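Local coordinates for probable cell division protein WhiA (Thermotoga maritima, PDB 3HYI), which is probably involved in cell division and chromosome segregation, joining a degenerate LAGLIDADG homing endonuclease domain to a DNA-binding helix-turn-helix domain, at residues A93-S96 and E97-V101; V180-A184 and I185-R189. All coordinates share one frame; numbering follows the deposited sequence.

Contact 1 (A93-S96 and E97-V101)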
# COMPACT_ATOMS: atom_id res chain seq x y z
N ALA A 93 -30.64 5.68 20.57
CA ALA A 93 -31.30 4.42 20.88
C ALA A 93 -31.48 4.26 22.38
O ALA A 93 -30.83 4.94 23.17
CB ALA A 93 -30.51 3.25 20.32
N GLU A 94 -32.36 3.34 22.76
CA GLU A 94 -32.67 3.08 24.16
C GLU A 94 -31.56 2.25 24.79
O GLU A 94 -31.08 1.28 24.19
CB GLU A 94 -34.00 2.34 24.27
CG GLU A 94 -34.61 2.34 25.67
CD GLU A 94 -36.11 2.12 25.65
OE1 GLU A 94 -36.60 1.42 24.74
OE2 GLU A 94 -36.80 2.65 26.55
N TYR A 95 -31.14 2.63 25.99
CA TYR A 95 -30.13 1.87 26.73
C TYR A 95 -30.75 0.65 27.40
O TYR A 95 -31.85 0.73 27.97
CB TYR A 95 -29.43 2.73 27.78
CG TYR A 95 -28.46 1.93 28.63
CD1 TYR A 95 -27.26 1.48 28.10
CD2 TYR A 95 -28.77 1.58 29.95
CE1 TYR A 95 -26.38 0.72 28.86
CE2 TYR A 95 -27.89 0.83 30.72
CZ TYR A 95 -26.70 0.40 30.16
OH TYR A 95 -25.81 -0.35 30.90
N SER A 96 -30.03 -0.46 27.33
CA SER A 96 -30.40 -1.69 28.03
C SER A 96 -29.15 -2.24 28.71
O SER A 96 -28.08 -2.28 28.11
CB SER A 96 -30.98 -2.70 27.03
OG SER A 96 -31.19 -3.96 27.64
N GLU A 97 -29.29 -2.68 29.96
CA GLU A 97 -28.15 -3.17 30.74
C GLU A 97 -27.55 -4.44 30.13
O GLU A 97 -26.36 -4.73 30.32
CB GLU A 97 -28.55 -3.42 32.20
CG GLU A 97 -29.15 -2.19 32.89
CD GLU A 97 -29.25 -2.33 34.40
OE1 GLU A 97 -29.15 -3.47 34.91
OE2 GLU A 97 -29.44 -1.29 35.07
N SER A 98 -28.37 -5.19 29.39
CA SER A 98 -27.91 -6.35 28.64
C SER A 98 -26.78 -6.02 27.66
O SER A 98 -25.91 -6.86 27.40
CB SER A 98 -29.08 -6.99 27.88
OG SER A 98 -29.64 -6.07 26.96
N PHE A 99 -26.79 -4.80 27.11
CA PHE A 99 -25.74 -4.34 26.20
C PHE A 99 -24.33 -4.44 26.81
O PHE A 99 -23.37 -4.76 26.11
CB PHE A 99 -25.95 -2.88 25.77
CG PHE A 99 -27.19 -2.62 24.94
CD1 PHE A 99 -27.57 -1.31 24.67
CD2 PHE A 99 -27.98 -3.66 24.43
CE1 PHE A 99 -28.69 -1.03 23.91
CE2 PHE A 99 -29.11 -3.38 23.67
CZ PHE A 99 -29.47 -2.07 23.41
N MET A 100 -24.23 -4.15 28.11
CA MET A 100 -22.93 -4.05 28.79
C MET A 100 -22.48 -5.33 29.50
O MET A 100 -21.41 -5.35 30.11
CB MET A 100 -22.98 -2.90 29.81
CG MET A 100 -23.35 -1.54 29.23
SD MET A 100 -22.20 -0.93 27.98
CE MET A 100 -22.92 -1.60 26.49
N VAL A 101 -23.28 -6.40 29.42
CA VAL A 101 -22.98 -7.64 30.13
C VAL A 101 -21.96 -8.53 29.40
O VAL A 101 -21.33 -9.38 30.02
CB VAL A 101 -24.28 -8.44 30.42
CG1 VAL A 101 -23.98 -9.72 31.19
CG2 VAL A 101 -25.26 -7.58 31.21
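Ser96 sits squarely on Phe99: its CB lies 3.9 Å from the centroid of the Phe99 ring and 11° off the ring normal, a CH-pi contact close to the middle of the face. The backbone draws the same two residues together, since Phe99 N donates to Ser96 O at 3.0 Å and closes a beta turn with helical backbone angles at Glu97 and Ser98. A second turn bond follows directly, from Met100 N to Glu97 O at 3.1 Å. Farther out on the ring, Phe99 CE1 comes within 3.3 Å of Glu94 O. Leu32, Met66 and Ile49 pack on Phe99 from outside the turn, and the ring is buried. A further link joins the two serines, with Ser96 OG and Ser98 OG hydrogen-bonded at 2.7 Å. The chi1 of Ser96 (173°) sets OG opposite its backbone N and beside the carbonyl carbon, on the side where Ser98 OG lies. Tyr95 belongs to the packed part as well: its ring has Glu97 N over one face and Met100 at its edge, where Met100 CG lies in the ring plane, 3.2 Å from Tyr95 OH. Met100 in turn rests on Leu33 and Ile36 of helix 25-39. The loose side is Glu97, which is exposed; it brushes the tyrosine with its aliphatic part, Glu97 CG lying 3.9 Å from Tyr95 CE2, while its extended chain carries the carboxylate outward. Here the chain leaves the four-stranded antiparallel sheet of the degenerate LAGLIDADG domain after its inner strand 88-94, and a beta turn of the type I/III class sets Phe99 against Ile49 of strand 48-53 and against helices 25-39 and 56-68.

Contact 2 (V180-A184 and I185-R189)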
# COMPACT_ATOMS: atom_id res chain seq x y z
N VAL A 180 -6.55 -10.90 6.38
CA VAL A 180 -7.00 -11.79 7.45
C VAL A 180 -8.08 -11.11 8.29
O VAL A 180 -9.12 -11.70 8.59
CB VAL A 180 -5.84 -12.20 8.39
CG1 VAL A 180 -6.36 -13.04 9.54
CG2 VAL A 180 -4.76 -12.95 7.62
N PHE A 181 -7.81 -9.86 8.65
CA PHE A 181 -8.75 -9.04 9.42
C PHE A 181 -10.07 -8.89 8.68
O PHE A 181 -11.14 -9.14 9.25
CB PHE A 181 -8.14 -7.66 9.67
CG PHE A 181 -8.99 -6.76 10.51
CD1 PHE A 181 -8.82 -6.71 11.89
CD2 PHE A 181 -9.96 -5.95 9.93
CE1 PHE A 181 -9.61 -5.88 12.68
CE2 PHE A 181 -10.75 -5.11 10.71
CZ PHE A 181 -10.58 -5.08 12.08
N LEU A 182 -10.00 -8.50 7.42
CA LEU A 182 -11.19 -8.26 6.61
C LEU A 182 -12.02 -9.52 6.41
O LEU A 182 -13.24 -9.49 6.51
CB LEU A 182 -10.83 -7.64 5.26
CG LEU A 182 -10.31 -6.20 5.31
CD1 LEU A 182 -9.85 -5.76 3.93
CD2 LEU A 182 -11.36 -5.24 5.85
N GLU A 183 -11.35 -10.63 6.11
CA GLU A 183 -12.04 -11.91 5.93
C GLU A 183 -12.66 -12.41 7.23
O GLU A 183 -13.76 -12.95 7.22
CB GLU A 183 -11.10 -12.97 5.35
CG GLU A 183 -11.82 -14.26 5.00
CD GLU A 183 -11.01 -15.18 4.11
OE1 GLU A 183 -9.85 -14.86 3.78
OE2 GLU A 183 -11.55 -16.25 3.75
N ALA A 184 -11.94 -12.23 8.34
CA ALA A 184 -12.45 -12.61 9.66
C ALA A 184 -13.80 -11.94 9.96
O ALA A 184 -14.72 -12.59 10.45
CB ALA A 184 -11.43 -12.27 10.74
N ILE A 185 -13.91 -10.64 9.65
CA ILE A 185 -15.14 -9.88 9.93
C ILE A 185 -16.22 -10.01 8.84
O ILE A 185 -17.31 -9.46 8.98
CB ILE A 185 -14.84 -8.38 10.24
CG1 ILE A 185 -14.29 -7.64 9.01
CG2 ILE A 185 -13.87 -8.27 11.42
CD1 ILE A 185 -14.01 -6.17 9.27
N GLY A 186 -15.92 -10.75 7.76
CA GLY A 186 -16.95 -11.15 6.79
C GLY A 186 -16.91 -10.50 5.42
O GLY A 186 -17.87 -10.63 4.65
N VAL A 187 -15.83 -9.80 5.09
CA VAL A 187 -15.65 -9.26 3.74
C VAL A 187 -15.35 -10.43 2.79
O VAL A 187 -14.65 -11.37 3.17
CB VAL A 187 -14.50 -8.23 3.67
CG1 VAL A 187 -14.33 -7.70 2.25
CG2 VAL A 187 -14.76 -7.07 4.63
N GLN A 188 -15.91 -10.38 1.58
CA GLN A 188 -15.78 -11.48 0.62
C GLN A 188 -15.35 -11.02 -0.77
O GLN A 188 -14.25 -11.35 -1.21
CB GLN A 188 -17.09 -12.28 0.55
CG GLN A 188 -17.28 -13.27 1.70
CD GLN A 188 -16.29 -14.43 1.64
OE1 GLN A 188 -16.22 -15.15 0.64
NE2 GLN A 188 -15.53 -14.62 2.71
N ARG A 189 -16.20 -10.26 -1.46
CA ARG A 189 -15.92 -9.86 -2.84
C ARG A 189 -14.64 -9.05 -2.95
O ARG A 189 -13.85 -9.26 -3.87
CB ARG A 189 -17.07 -9.03 -3.42
CG ARG A 189 -18.41 -9.76 -3.47
O HOH W 1 -15.26 -13.46 4.96
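Leu182 O takes the N-H of Val187 at 3.0 Å, and Glu183 O takes that of Gly186 at 3.1 Å, as helix 175-184 runs out and Gly186 turns to a positive phi of 110°. One residue earlier the helical pattern still holds, Ile185 N donating to Phe181 O. Gly186 N also makes a weak bond to Leu182 O, so that carbonyl receives two donors. These crossed bonds define a Schellman motif, and Gly186 suits it because a side chain at these backbone angles would be jammed against the carbonyl of Ile185. The hydrophobic contact that usually goes with the motif is present: Leu182 and Val187 lie side by side, pointing the same way, with Leu182 CB 4.0 Å from Val187 CG2, and Ile13 of helix 9-16 touches both. Ile185 packs against Phe181 and, through CG1, on the carbonyl of Leu182, with Ile185 CG1 3.3 Å from Leu182 O. That CG1 is set between the backbone N and the carbonyl carbon (chi1 67°), which carries CD1 to within 3.7 Å of Phe181 CE2, while CG2 lies over one face of that ring. With an alanine here, a gap would probably open beside Phe181, leaving Leu115 and Phe119 of helix 108-122 short of a packing partner. On the exposed side a water donates to Glu183 O and Val187 O and accepts from Gln188 NE2, tying the last helical turn to the departing chain. Beyond it, Glu16 accepts the backbone N-H of Gln188.

Both contacts turn the chain out of a regular element of the LAGLIDADG-like part, contact 1 after a strand and contact 2 after a helix, with their centres about 27 Å apart and no touch between them. Contact 1 is a surface feature in which a single buried ring coexists with serine hydroxyls and an exposed glutamate. Contact 2 is partly buried, aliphatic and aromatic inside, with a water on its outer side. They pack on different elements: helices 25-39 and 56-68 for the first, helices 9-16 and 108-122 with strand 134-138 for the second. Contact 1 adds a hydroxyl pair to a single main-chain bond between its segments, whereas contact 2 has several main-chain bonds and a glycine.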